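Local coordinates for protein alcohol dehydrogenase (Escherichia coli, PDB 5VM2) that is of unknown specificity but probably oxidises a CH-OH group with NAD or NADP as acceptor, as a zinc-binding member of the medium-chain alcohol dehydrogenase family, at residues Ala19-Pro24 with Thr126-His131; Pro153-Met158 with Asn295-Thr300; Thr184-Lys189 with Glu210-Thr215; Asp200-Arg205 with Asn334-Ile339; Ser313-Ile318 with Lys340-Ile345. All coordinates share one frame; numbering follows the deposited sequence.

Contact 1. Residues Ala19-Pro24 with Thr126-His131; sequences AEIPVP and THYLCH
Ile21 lays its CD1 methyl over one face of the Tyr128 ring, a CH-pi contact with CD1 4.2 Å from the ring centroid and 21° off the ring normal. The methyl is offset toward the rim, with CD1 4.0 Å from Tyr128 CE2. Next along the chain, the Pro22 ring crosses the Tyr128 side chain at about a right angle and brings CD to 4.0 Å from Tyr128 CB. CB of the same proline lies 3.5 Å from Cys130 SG.

The loop 19-24 leads from strand 13-19 to strand 28-37 in the GroES-like catalytic domain, and here Ile21-Pro24 runs 23° from the direction of Tyr128-Cys130. No hydrogen bond joins the two segments; strand 128-132 pairs with strand 28-37, and the carbonyl of Tyr128 takes a bond from Asn3 ND2.

Cys130 SG stands anti to its own carbonyl carbon (chi1 -65°) and rises between two prolines. Besides Pro22 CB, it meets the backbone N of Pro24 at 3.6 Å, a nitrogen with no hydrogen to give, so across this contact SG meets the proline-rich chain by van der Waals packing. Pro24 CB stands a little farther from SG, at 4.1 Å.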
# COMPACT_ATOMS: atom_id res chain seq x y z
N ALA A 19 -10.11 -24.60 -6.83
CA ALA A 19 -10.85 -23.56 -7.52
C ALA A 19 -10.71 -23.78 -9.01
O ALA A 19 -9.74 -24.38 -9.48
CB ALA A 19 -10.35 -22.16 -7.14
N GLU A 20 -11.70 -23.30 -9.75
CA GLU A 20 -11.66 -23.41 -11.20
C GLU A 20 -10.82 -22.28 -11.78
O GLU A 20 -10.70 -21.20 -11.19
CB GLU A 20 -13.07 -23.39 -11.78
CG GLU A 20 -13.88 -24.63 -11.46
CD GLU A 20 -14.55 -25.22 -12.68
OE1 GLU A 20 -14.25 -24.75 -13.80
OE2 GLU A 20 -15.37 -26.15 -12.53
N ILE A 21 -10.23 -22.54 -12.94
CA ILE A 21 -9.45 -21.52 -13.63
C ILE A 21 -10.43 -20.54 -14.26
O ILE A 21 -11.27 -20.94 -15.08
CB ILE A 21 -8.51 -22.13 -14.67
CG1 ILE A 21 -7.52 -23.07 -14.00
CG2 ILE A 21 -7.77 -21.03 -15.42
CD1 ILE A 21 -6.33 -23.45 -14.86
N PRO A 22 -10.38 -19.26 -13.91
CA PRO A 22 -11.34 -18.30 -14.46
C PRO A 22 -11.15 -18.12 -15.95
O PRO A 22 -10.06 -18.33 -16.49
CB PRO A 22 -11.05 -17.00 -13.70
CG PRO A 22 -10.13 -17.39 -12.57
CD PRO A 22 -9.39 -18.60 -13.03
N VAL A 23 -12.23 -17.76 -16.62
CA VAL A 23 -12.21 -17.47 -18.05
C VAL A 23 -12.22 -15.95 -18.22
O VAL A 23 -13.14 -15.29 -17.71
CB VAL A 23 -13.41 -18.10 -18.77
CG1 VAL A 23 -13.54 -17.55 -20.18
CG2 VAL A 23 -13.26 -19.61 -18.80
N PRO A 24 -11.23 -15.37 -18.91
CA PRO A 24 -11.20 -13.91 -19.04
C PRO A 24 -12.36 -13.42 -19.89
O PRO A 24 -12.65 -13.98 -20.95
CB PRO A 24 -9.85 -13.63 -19.71
CG PRO A 24 -9.20 -14.98 -19.95
CD PRO A 24 -10.24 -16.03 -19.77
N THR A 126 -4.08 -16.86 -5.16
CA THR A 126 -4.58 -17.92 -6.03
C THR A 126 -3.57 -18.09 -7.15
O THR A 126 -2.73 -17.22 -7.38
CB THR A 126 -5.98 -17.58 -6.59
OG1 THR A 126 -6.44 -18.63 -7.44
CG2 THR A 126 -5.94 -16.27 -7.37
N HIS A 127 -3.65 -19.23 -7.84
CA HIS A 127 -2.71 -19.46 -8.93
C HIS A 127 -3.09 -18.68 -10.18
O HIS A 127 -2.21 -18.24 -10.93
CB HIS A 127 -2.62 -20.95 -9.26
CG HIS A 127 -1.86 -21.75 -8.25
ND1 HIS A 127 -0.50 -21.64 -8.09
CD2 HIS A 127 -2.27 -22.67 -7.34
CE1 HIS A 127 -0.10 -22.46 -7.13
NE2 HIS A 127 -1.16 -23.09 -6.65
N TYR A 128 -4.39 -18.47 -10.41
CA TYR A 128 -4.88 -17.84 -11.63
C TYR A 128 -5.99 -16.86 -11.28
O TYR A 128 -6.89 -17.19 -10.50
CB TYR A 128 -5.41 -18.88 -12.63
CG TYR A 128 -4.36 -19.82 -13.17
CD1 TYR A 128 -3.62 -19.48 -14.29
CD2 TYR A 128 -4.10 -21.04 -12.55
CE1 TYR A 128 -2.64 -20.33 -14.79
CE2 TYR A 128 -3.13 -21.90 -13.04
CZ TYR A 128 -2.40 -21.54 -14.16
OH TYR A 128 -1.44 -22.38 -14.66
N LEU A 129 -5.93 -15.67 -11.88
CA LEU A 129 -7.00 -14.69 -11.71
C LEU A 129 -7.13 -13.87 -12.99
O LEU A 129 -6.22 -13.81 -13.81
CB LEU A 129 -6.76 -13.78 -10.50
CG LEU A 129 -5.55 -12.84 -10.42
CD1 LEU A 129 -5.79 -11.53 -11.17
CD2 LEU A 129 -5.21 -12.55 -8.97
N CYS A 130 -8.29 -13.23 -13.13
CA CYS A 130 -8.58 -12.37 -14.26
C CYS A 130 -8.68 -10.92 -13.80
O CYS A 130 -9.17 -10.65 -12.70
CB CYS A 130 -9.88 -12.79 -14.95
SG CYS A 130 -9.79 -14.43 -15.70
N HIS A 131 -8.22 -10.00 -14.64
CA HIS A 131 -8.25 -8.59 -14.31
C HIS A 131 -8.50 -7.79 -15.58
O HIS A 131 -8.04 -8.19 -16.65
CB HIS A 131 -6.94 -8.13 -13.65
CG HIS A 131 -7.10 -6.93 -12.77
ND1 HIS A 131 -7.96 -6.90 -11.70
CD2 HIS A 131 -6.52 -5.71 -12.82
CE1 HIS A 131 -7.90 -5.72 -11.12
NE2 HIS A 131 -7.03 -4.97 -11.78

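Contact 2. Residues Pro153-Met158 with Asn295-Thr300; sequences PAAVGM and NRYPVT
Helix 145-163 comes nearest the start of helix 297-305 where Ala155 CA and Arg296 CA are 5.8 Å apart, Arg296 still being in the loop before the second helix. This is buried helix packing: helix 145-163, which carries the magnesium ligand Glu152 just ahead of this segment, lies against the helix that follows the last strand, 286-290, of the Rossmann-type sheet.

Ala154, Ala155 and Met158 present the surface on one side, Tyr297, Val299 and Thr300 on the other. Ala154 CB touches Thr300 CG2 at 3.6 Å. Ala155 CB meets the Tyr297 ring obliquely, 3.9 Å from CE1; this ring also meets Tyr137, their planes at about 35°. Met158 sends CG anti to its backbone N (chi1 -169°), where it lies 4.0 Å from Val299 CG1, and the rest of the thioether chain bends at both following torsions. The Met158 and Thr300 side chains slide past each other in opposite directions. Met158 also touches Ala187 of helix 179-190, so helix 145-163 packs on both that helix and helix 297-305.

Arg296 contributes mainly its CB, 4.2 Å from the carbonyl O of Ala155, while its NE bonds to His159 ND1, one residue beyond the segment. Thr300 OG1, 3.5 Å from Met158 CB, is engaged within its own segment: it donates to Arg296 O at 2.6 Å, from above the carbonyl plane, and that same oxygen also accepts from Thr300 N.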
# COMPACT_ATOMS: atom_id res chain seq x y z
N PRO A 153 1.80 -0.91 -2.76
CA PRO A 153 2.06 -0.04 -1.61
C PRO A 153 2.92 1.16 -1.95
O PRO A 153 2.74 2.22 -1.35
CB PRO A 153 2.75 -0.98 -0.60
CG PRO A 153 3.35 -2.06 -1.45
CD PRO A 153 2.38 -2.26 -2.57
N ALA A 154 3.85 1.02 -2.90
CA ALA A 154 4.61 2.18 -3.34
C ALA A 154 3.69 3.24 -3.95
O ALA A 154 3.89 4.44 -3.76
CB ALA A 154 5.69 1.77 -4.34
N ALA A 155 2.66 2.79 -4.68
CA ALA A 155 1.69 3.72 -5.24
C ALA A 155 0.92 4.46 -4.15
O ALA A 155 0.54 5.62 -4.34
CB ALA A 155 0.72 2.97 -6.15
N VAL A 156 0.68 3.80 -3.02
CA VAL A 156 0.04 4.46 -1.88
C VAL A 156 0.88 5.65 -1.41
O VAL A 156 0.36 6.75 -1.19
CB VAL A 156 -0.17 3.46 -0.73
CG1 VAL A 156 -0.64 4.18 0.53
CG2 VAL A 156 -1.17 2.38 -1.15
N GLY A 157 2.19 5.43 -1.24
CA GLY A 157 3.05 6.53 -0.82
C GLY A 157 3.22 7.58 -1.90
O GLY A 157 3.31 8.77 -1.61
N MET A 158 3.25 7.14 -3.16
CA MET A 158 3.36 8.09 -4.26
C MET A 158 2.15 9.02 -4.32
O MET A 158 2.29 10.23 -4.52
CB MET A 158 3.53 7.35 -5.59
CG MET A 158 3.91 8.24 -6.76
SD MET A 158 5.58 8.94 -6.64
CE MET A 158 6.49 7.51 -6.08
N ASN A 295 -4.30 7.06 -10.71
CA ASN A 295 -3.40 7.39 -11.82
C ASN A 295 -1.93 7.45 -11.40
O ASN A 295 -1.14 8.22 -11.95
CB ASN A 295 -3.80 8.72 -12.48
CG ASN A 295 -5.30 8.81 -12.75
OD1 ASN A 295 -5.88 7.93 -13.37
ND2 ASN A 295 -5.92 9.88 -12.27
N ARG A 296 -1.53 6.59 -10.45
CA ARG A 296 -0.17 6.58 -9.94
C ARG A 296 0.68 5.40 -10.40
O ARG A 296 1.89 5.41 -10.16
CB ARG A 296 -0.16 6.60 -8.40
CG ARG A 296 -1.11 7.60 -7.77
CD ARG A 296 -0.81 9.03 -8.20
NE ARG A 296 -1.57 9.98 -7.39
CZ ARG A 296 -1.53 11.30 -7.53
NH1 ARG A 296 -0.76 11.85 -8.47
NH2 ARG A 296 -2.25 12.08 -6.74
N TYR A 297 0.07 4.37 -10.99
CA TYR A 297 0.85 3.18 -11.31
C TYR A 297 1.96 3.46 -12.30
O TYR A 297 3.11 3.06 -12.04
CB TYR A 297 -0.08 2.05 -11.80
CG TYR A 297 -0.33 1.00 -10.73
CD1 TYR A 297 -0.80 1.35 -9.48
CD2 TYR A 297 -0.08 -0.35 -10.99
CE1 TYR A 297 -1.02 0.40 -8.49
CE2 TYR A 297 -0.31 -1.32 -10.01
CZ TYR A 297 -0.77 -0.93 -8.76
OH TYR A 297 -1.00 -1.87 -7.78
N PRO A 298 1.73 4.14 -13.43
CA PRO A 298 2.85 4.34 -14.37
C PRO A 298 4.02 5.10 -13.77
O PRO A 298 5.17 4.65 -13.90
CB PRO A 298 2.19 5.12 -15.52
CG PRO A 298 0.76 4.68 -15.48
CD PRO A 298 0.46 4.59 -14.01
N VAL A 299 3.77 6.21 -13.08
CA VAL A 299 4.88 6.99 -12.52
C VAL A 299 5.59 6.21 -11.41
O VAL A 299 6.80 6.38 -11.21
CB VAL A 299 4.37 8.36 -12.02
CG1 VAL A 299 3.49 8.21 -10.78
CG2 VAL A 299 5.56 9.28 -11.72
N THR A 300 4.87 5.34 -10.70
CA THR A 300 5.50 4.54 -9.65
C THR A 300 6.36 3.44 -10.26
O THR A 300 7.49 3.20 -9.82
CB THR A 300 4.44 3.96 -8.72
OG1 THR A 300 3.63 5.02 -8.20
CG2 THR A 300 5.09 3.20 -7.57

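Contact 3. Residues Thr184-Lys189 with Glu210-Thr215; sequences TLQACK and EQLGAT
A Schellman motif at Gly213 ends helix 203-211 of the Rossmann-type domain, and the turn packs on helix 179-190, the helix that begins within the GxGxxG-like pattern. At the positive phi of Gly213, 113°, a CB would be jammed against Leu212 O and would clash with Lys189 CE. Leu185 packs against the turn: its CG, anti to the backbone N (chi1 158°), carries both methyls there, CD2 3.8 Å from Leu212 CB and CD1 3.7 Å from the backbone N of Ala214.

Leu212 in turn crosses Gln186 obliquely, with CD1 3.5 Å from Gln186 NE2. The leucine methyls cross an amide whose NE2 bonds to Asp310 O and whose OE1 is 2.7 Å from a water.

Lys189 bends over the glycine, its CE 3.7 Å from Gly213 CA and 3.0 Å from Leu212 O. Its NZ is joined to a second water by a weak bond, and this water donates to Gln211 O at 3.1 Å. Beside carbonyls left at a helix C terminus, the ammonium may partly offset their negative charge from nearby, with that weak water link to Gln211 O; no direct bond from NZ is found across the contact.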
# COMPACT_ATOMS: atom_id res chain seq x y z
N THR A 184 6.23 6.28 1.49
CA THR A 184 6.03 7.73 1.45
C THR A 184 7.36 8.47 1.43
O THR A 184 7.53 9.45 0.70
CB THR A 184 5.17 8.17 2.64
OG1 THR A 184 3.95 7.42 2.65
CG2 THR A 184 4.86 9.66 2.56
N LEU A 185 8.33 8.00 2.23
CA LEU A 185 9.67 8.58 2.23
C LEU A 185 10.29 8.57 0.84
O LEU A 185 10.77 9.59 0.35
CB LEU A 185 10.55 7.81 3.23
CG LEU A 185 12.07 7.84 3.11
CD1 LEU A 185 12.60 9.25 3.38
CD2 LEU A 185 12.68 6.81 4.07
N GLN A 186 10.28 7.41 0.18
CA GLN A 186 10.87 7.33 -1.16
C GLN A 186 10.08 8.16 -2.16
O GLN A 186 10.66 8.76 -3.07
CB GLN A 186 10.95 5.87 -1.58
CG GLN A 186 11.83 5.04 -0.66
CD GLN A 186 12.31 3.77 -1.30
OE1 GLN A 186 13.23 3.78 -2.11
NE2 GLN A 186 11.69 2.65 -0.94
N ALA A 187 8.75 8.24 -2.00
CA ALA A 187 7.97 9.11 -2.87
C ALA A 187 8.36 10.57 -2.66
O ALA A 187 8.54 11.32 -3.64
CB ALA A 187 6.48 8.90 -2.64
N CYS A 188 8.51 11.00 -1.41
CA CYS A 188 8.94 12.37 -1.14
C CYS A 188 10.30 12.66 -1.77
O CYS A 188 10.52 13.75 -2.31
CB CYS A 188 8.98 12.64 0.36
SG CYS A 188 7.34 12.69 1.13
N LYS A 189 11.21 11.68 -1.72
CA LYS A 189 12.51 11.86 -2.37
C LYS A 189 12.35 12.02 -3.88
O LYS A 189 13.00 12.87 -4.50
CB LYS A 189 13.42 10.67 -2.07
CG LYS A 189 13.81 10.53 -0.62
CD LYS A 189 15.29 10.17 -0.49
CE LYS A 189 15.56 8.76 -0.99
NZ LYS A 189 16.87 8.65 -1.70
N GLU A 210 16.80 5.35 7.24
CA GLU A 210 18.06 5.99 6.91
C GLU A 210 18.66 5.40 5.64
O GLU A 210 19.22 6.13 4.81
CB GLU A 210 19.03 5.85 8.08
CG GLU A 210 20.49 6.14 7.75
CD GLU A 210 20.79 7.63 7.62
OE1 GLU A 210 21.88 7.97 7.13
OE2 GLU A 210 19.92 8.45 8.00
N GLN A 211 18.55 4.08 5.46
CA GLN A 211 19.03 3.47 4.22
C GLN A 211 18.26 3.98 3.01
O GLN A 211 18.84 4.22 1.95
CB GLN A 211 18.94 1.95 4.31
CG GLN A 211 19.27 1.23 3.01
CD GLN A 211 19.20 -0.28 3.12
OE1 GLN A 211 19.40 -0.85 4.20
NE2 GLN A 211 18.91 -0.94 2.01
N LEU A 212 16.95 4.16 3.16
CA LEU A 212 16.11 4.61 2.06
C LEU A 212 16.09 6.12 1.89
O LEU A 212 15.35 6.62 1.04
CB LEU A 212 14.68 4.08 2.26
CG LEU A 212 14.57 2.57 2.06
CD1 LEU A 212 13.13 2.10 2.17
CD2 LEU A 212 15.18 2.15 0.72
N GLY A 213 16.88 6.87 2.65
CA GLY A 213 17.12 8.26 2.36
C GLY A 213 16.58 9.29 3.33
O GLY A 213 16.57 10.48 3.00
N ALA A 214 16.11 8.87 4.51
CA ALA A 214 15.66 9.84 5.50
C ALA A 214 16.81 10.77 5.88
O ALA A 214 17.93 10.33 6.10
CB ALA A 214 15.13 9.12 6.74
N THR A 215 16.52 12.08 5.93
CA THR A 215 17.53 13.04 6.35
C THR A 215 17.88 12.86 7.83
O THR A 215 19.06 12.86 8.20
CB THR A 215 17.04 14.47 6.11
OG1 THR A 215 16.73 14.65 4.73
CG2 THR A 215 18.09 15.49 6.54
O HOH W 1 15.54 5.18 -2.00
O HOH W 2 19.06 6.49 -0.22

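Contact 4. Residues Asp200-Arg205 with Asn334-Ile339; sequences DVLEKR and NKRDII
The N-terminal turn of helix 203-211, just past the Rossmann strand 195-200, faces the loop that links helix 324-333 to strand 340-344 across the surface where the two domains of the chain meet. Leu202, at the N-cap position, puts CD2 over the centre of the Arg336 guanidinium, 3.8 Å above its plane. The same methyl is 3.8 Å from Arg336 CG; the arginine chain bends at chi2 (-119°), which turns CD. Lys204 approaches that guanidinium at its edge, near the plane, with CG 3.6 Å from NH1. A salt bridge from Arg336 NH1 to Asp337 OD1, 3.5 Å, may ease the nearness of the two basic groups. Arg336 is poorly ordered, however, and touches a crystal neighbour, so its placement deserves caution.

Arg205 lies deeper. Its chain is extended from CG to NE and slides past Ile339 in the opposite direction, with CG 3.7 Å from Ile339 CD1. Arg205 NE is buried here without a polar partner in the model. NH2 comes within 4.0 Å of Lys335 NZ, a like-charged pair that is probably unfavourable, though Arg205 NH1 has a long salt bridge to Asp200 OD1.

Asp200 itself is well occupied: OD1 accepts from Ala177 N, beside the glycine-rich pattern, and OD2 accepts from Leu202 N at 2.9 Å, closing an Asx turn. An acidic residue ending the second strand of a Rossmann fold, next to the glycine-rich turn, is typical of the dinucleotide-binding site of NAD-dependent dehydrogenases, consistent with the family of this protein.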
# COMPACT_ATOMS: atom_id res chain seq x y z
N ASP A 200 9.81 6.75 14.30
CA ASP A 200 9.21 5.48 14.66
C ASP A 200 9.72 5.08 16.04
O ASP A 200 10.38 5.87 16.72
CB ASP A 200 9.51 4.40 13.60
CG ASP A 200 8.65 3.16 13.77
OD1 ASP A 200 7.86 2.84 12.85
OD2 ASP A 200 8.75 2.52 14.83
N VAL A 201 9.44 3.84 16.45
CA VAL A 201 9.85 3.35 17.76
C VAL A 201 10.70 2.09 17.67
O VAL A 201 11.12 1.58 18.71
CB VAL A 201 8.62 3.10 18.66
CG1 VAL A 201 7.93 4.41 18.99
CG2 VAL A 201 7.66 2.11 18.01
N LEU A 202 10.96 1.58 16.47
CA LEU A 202 11.73 0.35 16.29
C LEU A 202 13.01 0.68 15.54
O LEU A 202 12.97 1.25 14.44
CB LEU A 202 10.91 -0.71 15.56
CG LEU A 202 9.76 -1.29 16.38
CD1 LEU A 202 8.83 -2.12 15.52
CD2 LEU A 202 10.30 -2.12 17.55
N GLU A 203 14.16 0.33 16.13
CA GLU A 203 15.44 0.71 15.55
C GLU A 203 15.65 0.08 14.18
O GLU A 203 16.33 0.67 13.33
CB GLU A 203 16.58 0.34 16.49
CG GLU A 203 16.81 1.33 17.63
CD GLU A 203 17.19 2.72 17.14
OE1 GLU A 203 17.80 2.82 16.05
OE2 GLU A 203 16.89 3.71 17.84
N LYS A 204 15.08 -1.10 13.94
CA LYS A 204 15.24 -1.74 12.64
C LYS A 204 14.52 -0.96 11.54
O LYS A 204 15.01 -0.88 10.41
CB LYS A 204 14.73 -3.18 12.68
CG LYS A 204 15.46 -4.09 13.66
CD LYS A 204 16.93 -3.72 13.80
CE LYS A 204 17.49 -4.23 15.12
NZ LYS A 204 18.85 -3.69 15.39
N ARG A 205 13.36 -0.37 11.86
CA ARG A 205 12.66 0.44 10.87
C ARG A 205 13.39 1.75 10.63
O ARG A 205 13.44 2.24 9.49
CB ARG A 205 11.22 0.70 11.33
CG ARG A 205 10.37 -0.56 11.45
CD ARG A 205 8.89 -0.23 11.63
NE ARG A 205 8.06 -1.43 11.52
CZ ARG A 205 6.73 -1.42 11.60
NH1 ARG A 205 6.08 -0.28 11.78
NH2 ARG A 205 6.05 -2.56 11.49
N ASN A 334 5.20 -11.72 14.81
CA ASN A 334 6.47 -11.03 14.68
C ASN A 334 6.33 -9.79 13.81
O ASN A 334 7.13 -9.57 12.90
CB ASN A 334 7.54 -11.97 14.11
CG ASN A 334 8.95 -11.49 14.39
OD1 ASN A 334 9.17 -10.63 15.24
ND2 ASN A 334 9.92 -12.04 13.67
N LYS A 335 5.32 -8.97 14.10
CA LYS A 335 5.21 -7.66 13.47
C LYS A 335 6.43 -6.79 13.75
O LYS A 335 6.71 -5.86 12.99
CB LYS A 335 3.94 -6.96 13.96
CG LYS A 335 3.16 -6.20 12.90
CD LYS A 335 1.85 -5.69 13.46
CE LYS A 335 1.31 -4.52 12.65
NZ LYS A 335 2.26 -3.37 12.65
N ARG A 336 7.16 -7.09 14.83
CA ARG A 336 8.31 -6.30 15.24
C ARG A 336 9.45 -6.35 14.22
O ARG A 336 10.24 -5.41 14.13
CB ARG A 336 8.81 -6.78 16.60
CG ARG A 336 9.78 -5.84 17.30
CD ARG A 336 11.13 -6.50 17.55
NE ARG A 336 12.14 -5.55 18.01
CZ ARG A 336 12.93 -4.84 17.21
NH1 ARG A 336 12.85 -4.98 15.90
NH2 ARG A 336 13.82 -4.00 17.73
N ASP A 337 9.57 -7.45 13.48
CA ASP A 337 10.75 -7.70 12.66
C ASP A 337 10.44 -7.71 11.16
O ASP A 337 11.34 -7.99 10.37
CB ASP A 337 11.40 -9.02 13.06
CG ASP A 337 12.24 -8.89 14.32
OD1 ASP A 337 13.22 -8.11 14.31
OD2 ASP A 337 11.93 -9.57 15.32
N ILE A 338 9.21 -7.40 10.76
CA ILE A 338 8.81 -7.46 9.36
C ILE A 338 8.65 -6.03 8.84
O ILE A 338 7.83 -5.27 9.36
CB ILE A 338 7.52 -8.26 9.17
CG1 ILE A 338 7.70 -9.69 9.67
CG2 ILE A 338 7.12 -8.25 7.70
CD1 ILE A 338 6.46 -10.54 9.56
N ILE A 339 9.44 -5.69 7.83
CA ILE A 339 9.17 -4.48 7.06
C ILE A 339 8.12 -4.76 5.99
O ILE A 339 7.09 -4.09 5.93
CB ILE A 339 10.47 -3.93 6.45
CG1 ILE A 339 11.51 -3.68 7.54
CG2 ILE A 339 10.21 -2.66 5.66
CD1 ILE A 339 11.13 -2.58 8.49

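Contact 5. Residues Ser313-Ile318 with Lys340-Ile345; sequences SMVTHI and KGVIKI
Thr316 N donates to Lys340 O at 2.9 Å, with 152° at the hydrogen, and Val342 N donates to His317 O at 3.0 Å. Each of these oxygens has a carbon donor as well: Val315 CA stands 3.4 Å from Lys340 O, and Gly341 CA is 3.2 Å from His317 O.

Thr316 OG1 sits between its backbone N and carbonyl carbon (chi1 52°). There it shares a hydrogen bond with His317 ND1 at 3.0 Å and accepts from Ile339 N, just before the second segment.

The pairing belongs to a beta-alpha-beta unit: strand 315-320, helix 324-333, then strand 340-344, laid parallel to the first with the axes of 315-318 and 340-344 at 34°. Strand 340-344 also pairs antiparallel with strand 28-37, Ile343 bonding to Val36 and Gly341 to Ile38 just beyond it.

Ile318 and Val342 point to the same face of the sheet and lie side by side, Ile318 CG1 3.6 Å from Val342 CG2. Val315 CG1 reaches the same Val342 CG2, the side chains crossing at about a right angle. Ile318 CG2 also packs on Lys344 CB.

Lys340 turns its amine away from this pairing. NZ forms a salt bridge with Glu66, a magnesium ligand, and bonds to Ile38 O and to OD of the S-hydroxycysteine at position 39, which makes this lysine a second-shell neighbour of the metal site.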
# COMPACT_ATOMS: atom_id res chain seq x y z
N SER A 313 14.68 -3.90 -1.52
CA SER A 313 15.35 -3.88 -0.23
C SER A 313 14.37 -3.91 0.94
O SER A 313 14.79 -4.18 2.07
CB SER A 313 16.24 -2.64 -0.11
OG SER A 313 17.35 -2.73 -0.99
N MET A 314 13.09 -3.64 0.70
CA MET A 314 12.14 -3.62 1.81
C MET A 314 11.64 -5.01 2.18
O MET A 314 11.21 -5.22 3.32
CB MET A 314 10.97 -2.70 1.47
CG MET A 314 11.42 -1.28 1.16
SD MET A 314 10.06 -0.19 0.71
CE MET A 314 8.96 -0.46 2.11
N VAL A 315 11.73 -5.98 1.26
CA VAL A 315 11.22 -7.32 1.51
C VAL A 315 12.13 -8.00 2.54
O VAL A 315 13.30 -8.29 2.26
CB VAL A 315 11.14 -8.14 0.22
CG1 VAL A 315 10.59 -9.53 0.52
CG2 VAL A 315 10.25 -7.44 -0.78
N THR A 316 11.59 -8.26 3.72
CA THR A 316 12.34 -8.93 4.78
C THR A 316 11.98 -10.40 4.92
O THR A 316 12.75 -11.14 5.55
CB THR A 316 12.11 -8.21 6.11
OG1 THR A 316 10.70 -8.07 6.34
CG2 THR A 316 12.74 -6.83 6.09
N HIS A 317 10.86 -10.84 4.36
CA HIS A 317 10.42 -12.23 4.49
C HIS A 317 9.67 -12.64 3.24
O HIS A 317 8.80 -11.91 2.76
CB HIS A 317 9.53 -12.41 5.72
CG HIS A 317 10.19 -12.05 7.01
ND1 HIS A 317 10.19 -10.77 7.51
CD2 HIS A 317 10.87 -12.80 7.91
CE1 HIS A 317 10.84 -10.74 8.66
NE2 HIS A 317 11.26 -11.97 8.92
N ILE A 318 9.99 -13.82 2.72
CA ILE A 318 9.29 -14.42 1.59
C ILE A 318 8.77 -15.78 2.04
O ILE A 318 9.55 -16.63 2.49
CB ILE A 318 10.19 -14.56 0.36
CG1 ILE A 318 10.65 -13.19 -0.13
CG2 ILE A 318 9.46 -15.31 -0.76
CD1 ILE A 318 11.70 -13.25 -1.21
N LYS A 340 8.37 -5.77 5.17
CA LYS A 340 7.40 -6.20 4.16
C LYS A 340 7.58 -7.69 3.92
O LYS A 340 8.68 -8.14 3.60
CB LYS A 340 7.58 -5.42 2.85
CG LYS A 340 6.49 -5.69 1.83
CD LYS A 340 5.11 -5.33 2.37
CE LYS A 340 4.12 -5.12 1.24
NZ LYS A 340 2.72 -5.06 1.74
N GLY A 341 6.51 -8.44 4.09
CA GLY A 341 6.49 -9.85 3.74
C GLY A 341 5.72 -10.04 2.45
O GLY A 341 4.79 -9.31 2.14
N VAL A 342 6.15 -11.04 1.67
CA VAL A 342 5.45 -11.42 0.45
C VAL A 342 5.29 -12.93 0.45
O VAL A 342 5.99 -13.66 1.15
CB VAL A 342 6.18 -10.96 -0.83
CG1 VAL A 342 6.46 -9.46 -0.79
CG2 VAL A 342 7.47 -11.74 -1.03
N ILE A 343 4.34 -13.40 -0.35
CA ILE A 343 4.06 -14.82 -0.51
C ILE A 343 4.36 -15.19 -1.95
O ILE A 343 3.83 -14.58 -2.89
CB ILE A 343 2.61 -15.16 -0.14
CG1 ILE A 343 2.37 -14.89 1.35
CG2 ILE A 343 2.31 -16.61 -0.46
CD1 ILE A 343 0.92 -14.80 1.74
N LYS A 344 5.23 -16.18 -2.13
CA LYS A 344 5.63 -16.66 -3.44
C LYS A 344 4.68 -17.77 -3.88
O LYS A 344 4.51 -18.77 -3.18
CB LYS A 344 7.07 -17.18 -3.41
CG LYS A 344 7.61 -17.61 -4.76
CD LYS A 344 9.02 -18.16 -4.64
CE LYS A 344 9.83 -17.89 -5.89
NZ LYS A 344 9.09 -18.23 -7.14
N ILE A 345 4.03 -17.58 -5.03
CA ILE A 345 3.12 -18.59 -5.55
C ILE A 345 3.75 -19.27 -6.76
O ILE A 345 3.59 -18.82 -7.90
CB ILE A 345 1.75 -17.99 -5.90
CG1 ILE A 345 1.14 -17.30 -4.68
CG2 ILE A 345 0.81 -19.08 -6.40
CD1 ILE A 345 -0.08 -16.50 -5.00

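From the N terminus, contact 1 closes first, joining the loop after strand 13-19 to strand 128-132 over 101 intervening residues. Contact 2 opens at 153-158 and closes at 295-300, tying helix 145-163 to helix 297-305. Contact 3 lies wholly within that span and joins two helices of the Rossmann-type domain; it touches contact 2 where Gly157 and Met158 meet Ala187. Contact 4 starts at 200-205, between the segments of contact 3, and ends at 334-339, crossing contacts 2, 3 and 5; it brings helix 203-211 to the loop before strand 340-344. Contact 5 follows contact 2 and returns the chain to contact 1, where Ile345 packs on Thr126 and His127.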